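Local coordinates for uncharacterized protein (Staphylococcus aureus subsp. aureus, PDB 3H04), which is of unknown function but has an alpha/beta-hydrolase fold related to the feruloyl esterase family and is probably a serine hydrolase, at residues A[80-85]-A[111-116]. Numbering follows the deposited sequence.
Sequences EDVYAS and LLIARD
Y83 reaches from helix 75-91 to the last turn of helix 105-116, where the axes of 80-85 and 111-116 come within 10.8 Å and cross at -62°. Its CG lies anti to the carbonyl carbon (chi1 -70°), which sends the phenol across the gap. The hydroxyl donates to D116: Y83 OH lies 2.4 Å from D116 OD2, very short for a hydrogen bond, and uses the anti lone pair of that oxygen. OD2 sits near the ring plane at its edge, while the carboxylate is turned 78° from the ring. R115 holds the same carboxylate side-on in a salt bridge. R115 NE donates to D116 OD1 at 2.9 Å, from well above the carboxylate plane, and R115 NH2 donates to the syn lone pair of D116 OD2 at 3.1 Å. OD2 accepts from both phenol and guanidinium, and the positive charge would favour the ionised carboxylate. R115 NH1 and NH2 also hydrogen-bond to the backbone oxygens of S197 and K198, respectively. Both helices belong to the alpha/beta-hydrolase fold, where helix 105-116 follows strand 98-103 and a probable nucleophile elbow at S104. Apolar packing fills the side nearer the sheet. Y83 CE1 lies 3.9 Å from I113 CG1, the ring and the isoleucine branch running alongside, pointed opposite ways. V82 CG1, anti to its backbone N, meets I113 obliquely, 3.6 Å from I113 CD1. I35 of strand 30-35 touches both V82 and I113. L112 contributes its CB, 3.4 Å from Y83 OH, while its CD2 sits above one face of the R115 guanidinium, toward the rim.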
ATOM      1  N   GLU A  80       2.379  11.756  -6.397  1.00 17.74           N
ATOM      2  CA  GLU A  80       3.615  12.350  -6.928  1.00 18.08           C
ATOM      3  C   GLU A  80       4.858  11.816  -6.197  1.00 17.45           C
ATOM      4  O   GLU A  80       5.852  11.514  -6.822  1.00 14.12           O
ATOM      5  CB  GLU A  80       3.576  13.894  -6.881  1.00 20.64           C
ATOM      6  CG  GLU A  80       2.772  14.483  -8.005  1.00 26.40           C
ATOM      7  CD  GLU A  80       2.616  16.004  -7.944  1.00 34.61           C
ATOM      8  OE1 GLU A  80       3.308  16.675  -7.114  1.00 35.75           O
ATOM      9  OE2 GLU A  80       1.787  16.509  -8.758  1.00 36.53           O
ATOM     10  N   ASP A  81       4.793  11.706  -4.867  1.00 17.14           N
ATOM     11  CA  ASP A  81       5.926  11.167  -4.085  1.00 16.96           C
ATOM     12  C   ASP A  81       6.200   9.707  -4.434  1.00 15.96           C
ATOM     13  O   ASP A  81       7.337   9.278  -4.571  1.00 16.08           O
ATOM     14  CB  ASP A  81       5.632  11.273  -2.552  1.00 16.45           C
ATOM     15  CG  ASP A  81       5.776  12.705  -1.983  1.00 20.53           C
ATOM     16  OD1 ASP A  81       6.164  13.648  -2.729  1.00 18.62           O
ATOM     17  OD2 ASP A  81       5.507  12.878  -0.749  1.00 20.23           O
ATOM     18  N   VAL A  82       5.142   8.902  -4.467  1.00 16.69           N
ATOM     19  CA  VAL A  82       5.250   7.489  -4.786  1.00 16.00           C
ATOM     20  C   VAL A  82       5.917   7.271  -6.178  1.00 16.14           C
ATOM     21  O   VAL A  82       6.844   6.478  -6.328  1.00 15.81           O
ATOM     22  CB  VAL A  82       3.833   6.825  -4.699  1.00 16.33           C
ATOM     23  CG1 VAL A  82       3.839   5.457  -5.378  1.00 16.78           C
ATOM     24  CG2 VAL A  82       3.377   6.750  -3.197  1.00 15.75           C
ATOM     25  N   TYR A  83       5.455   7.992  -7.189  1.00 16.66           N
ATOM     26  CA  TYR A  83       6.007   7.849  -8.536  1.00 16.65           C
ATOM     27  C   TYR A  83       7.441   8.414  -8.632  1.00 17.54           C
ATOM     28  O   TYR A  83       8.252   7.885  -9.366  1.00 17.45           O
ATOM     29  CB  TYR A  83       5.088   8.521  -9.561  1.00 17.30           C
ATOM     30  CG  TYR A  83       3.734   7.863  -9.843  1.00 20.11           C
ATOM     31  CD1 TYR A  83       3.189   6.884  -9.015  1.00 19.88           C
ATOM     32  CD2 TYR A  83       2.976   8.279 -10.944  1.00 19.30           C
ATOM     33  CE1 TYR A  83       1.937   6.299  -9.321  1.00 24.13           C
ATOM     34  CE2 TYR A  83       1.748   7.753 -11.223  1.00 20.87           C
ATOM     35  CZ  TYR A  83       1.238   6.745 -10.437  1.00 22.34           C
ATOM     36  OH  TYR A  83       0.023   6.223 -10.726  1.00 18.98           O
ATOM     37  N   ALA A  84       7.761   9.471  -7.878  1.00 17.68           N
ATOM     38  CA  ALA A  84       9.144  10.007  -7.874  1.00 18.05           C
ATOM     39  C   ALA A  84      10.058   8.959  -7.221  1.00 17.74           C
ATOM     40  O   ALA A  84      11.129   8.701  -7.713  1.00 17.64           O
ATOM     41  CB  ALA A  84       9.244  11.333  -7.149  1.00 17.38           C
ATOM     42  N   SER A  85       9.589   8.294  -6.165  1.00 17.79           N
ATOM     43  CA  SER A  85      10.398   7.279  -5.503  1.00 17.80           C
ATOM     44  C   SER A  85      10.477   6.040  -6.390  1.00 18.70           C
ATOM     45  O   SER A  85      11.573   5.501  -6.634  1.00 16.66           O
ATOM     46  CB  SER A  85       9.870   6.948  -4.098  1.00 18.57           C
ATOM     47  OG  SER A  85       9.831   8.137  -3.289  1.00 22.13           O
ATOM     48  N   LEU A 111      -0.996  -0.616  -7.134  1.00 14.82           N
ATOM     49  CA  LEU A 111      -1.794  -0.838  -8.330  1.00 13.48           C
ATOM     50  C   LEU A 111      -1.785   0.366  -9.250  1.00 14.67           C
ATOM     51  O   LEU A 111      -1.816   0.166 -10.475  1.00 13.63           O
ATOM     52  CB  LEU A 111      -3.215  -1.233  -7.979  1.00 13.34           C
ATOM     53  CG  LEU A 111      -3.384  -2.661  -7.408  1.00 14.29           C
ATOM     54  CD1 LEU A 111      -4.662  -2.676  -6.529  1.00 14.05           C
ATOM     55  CD2 LEU A 111      -3.445  -3.711  -8.529  1.00 15.26           C
ATOM     56  N   LEU A 112      -1.777   1.598  -8.695  1.00 14.30           N
ATOM     57  CA  LEU A 112      -1.642   2.812  -9.549  1.00 15.72           C
ATOM     58  C   LEU A 112      -0.318   2.790 -10.343  1.00 16.09           C
ATOM     59  O   LEU A 112      -0.257   3.104 -11.591  1.00 16.13           O
ATOM     60  CB  LEU A 112      -1.765   4.099  -8.727  1.00 14.75           C
ATOM     61  CG  LEU A 112      -3.138   4.363  -8.054  1.00 17.84           C
ATOM     62  CD1 LEU A 112      -3.185   5.704  -7.268  1.00 16.24           C
ATOM     63  CD2 LEU A 112      -4.266   4.322  -9.133  1.00 17.54           C
ATOM     64  N   ILE A 113       0.751   2.429  -9.645  1.00 15.79           N
ATOM     65  CA  ILE A 113       2.052   2.272 -10.294  1.00 15.84           C
ATOM     66  C   ILE A 113       1.928   1.233 -11.441  1.00 16.32           C
ATOM     67  O   ILE A 113       2.331   1.502 -12.575  1.00 16.79           O
ATOM     68  CB  ILE A 113       3.154   1.806  -9.346  1.00 16.00           C
ATOM     69  CG1 ILE A 113       3.604   2.920  -8.360  1.00 16.11           C
ATOM     70  CG2 ILE A 113       4.377   1.376 -10.212  1.00 15.05           C
ATOM     71  CD1 ILE A 113       4.479   2.424  -7.173  1.00 16.37           C
ATOM     72  N   ALA A 114       1.327   0.081 -11.156  1.00 16.95           N
ATOM     73  CA  ALA A 114       1.096  -0.944 -12.172  1.00 17.58           C
ATOM     74  C   ALA A 114       0.319  -0.457 -13.403  1.00 17.93           C
ATOM     75  O   ALA A 114       0.555  -0.952 -14.492  1.00 17.26           O
ATOM     76  CB  ALA A 114       0.416  -2.230 -11.554  1.00 17.55           C
ATOM     77  N   ARG A 115      -0.591   0.504 -13.241  1.00 17.03           N
ATOM     78  CA  ARG A 115      -1.292   1.062 -14.388  1.00 18.06           C
ATOM     79  C   ARG A 115      -0.409   2.057 -15.147  1.00 18.60           C
ATOM     80  O   ARG A 115      -0.445   2.103 -16.368  1.00 17.10           O
ATOM     81  CB  ARG A 115      -2.597   1.741 -13.931  1.00 19.00           C
ATOM     82  CG  ARG A 115      -3.456   2.308 -15.061  1.00 19.00           C
ATOM     83  CD  ARG A 115      -4.502   3.281 -14.548  1.00 20.39           C
ATOM     84  NE  ARG A 115      -3.911   4.429 -13.846  1.00 20.43           N
ATOM     85  CZ  ARG A 115      -4.605   5.261 -13.094  1.00 19.71           C
ATOM     86  NH1 ARG A 115      -5.931   5.101 -12.991  1.00 25.10           N
ATOM     87  NH2 ARG A 115      -4.013   6.258 -12.480  1.00 20.57           N
ATOM     88  N   ASP A 116       0.369   2.868 -14.421  1.00 18.10           N
ATOM     89  CA  ASP A 116       1.038   4.034 -15.011  1.00 19.39           C
ATOM     90  C   ASP A 116       2.524   3.834 -15.367  1.00 19.19           C
ATOM     91  O   ASP A 116       3.178   4.753 -15.854  1.00 18.22           O
ATOM     92  CB  ASP A 116       0.870   5.237 -14.075  1.00 19.27           C
ATOM     93  CG  ASP A 116      -0.579   5.681 -13.958  1.00 20.07           C
ATOM     94  OD1 ASP A 116      -1.388   5.365 -14.860  1.00 17.50           O
ATOM     95  OD2 ASP A 116      -0.926   6.349 -12.979  1.00 20.02           O
TER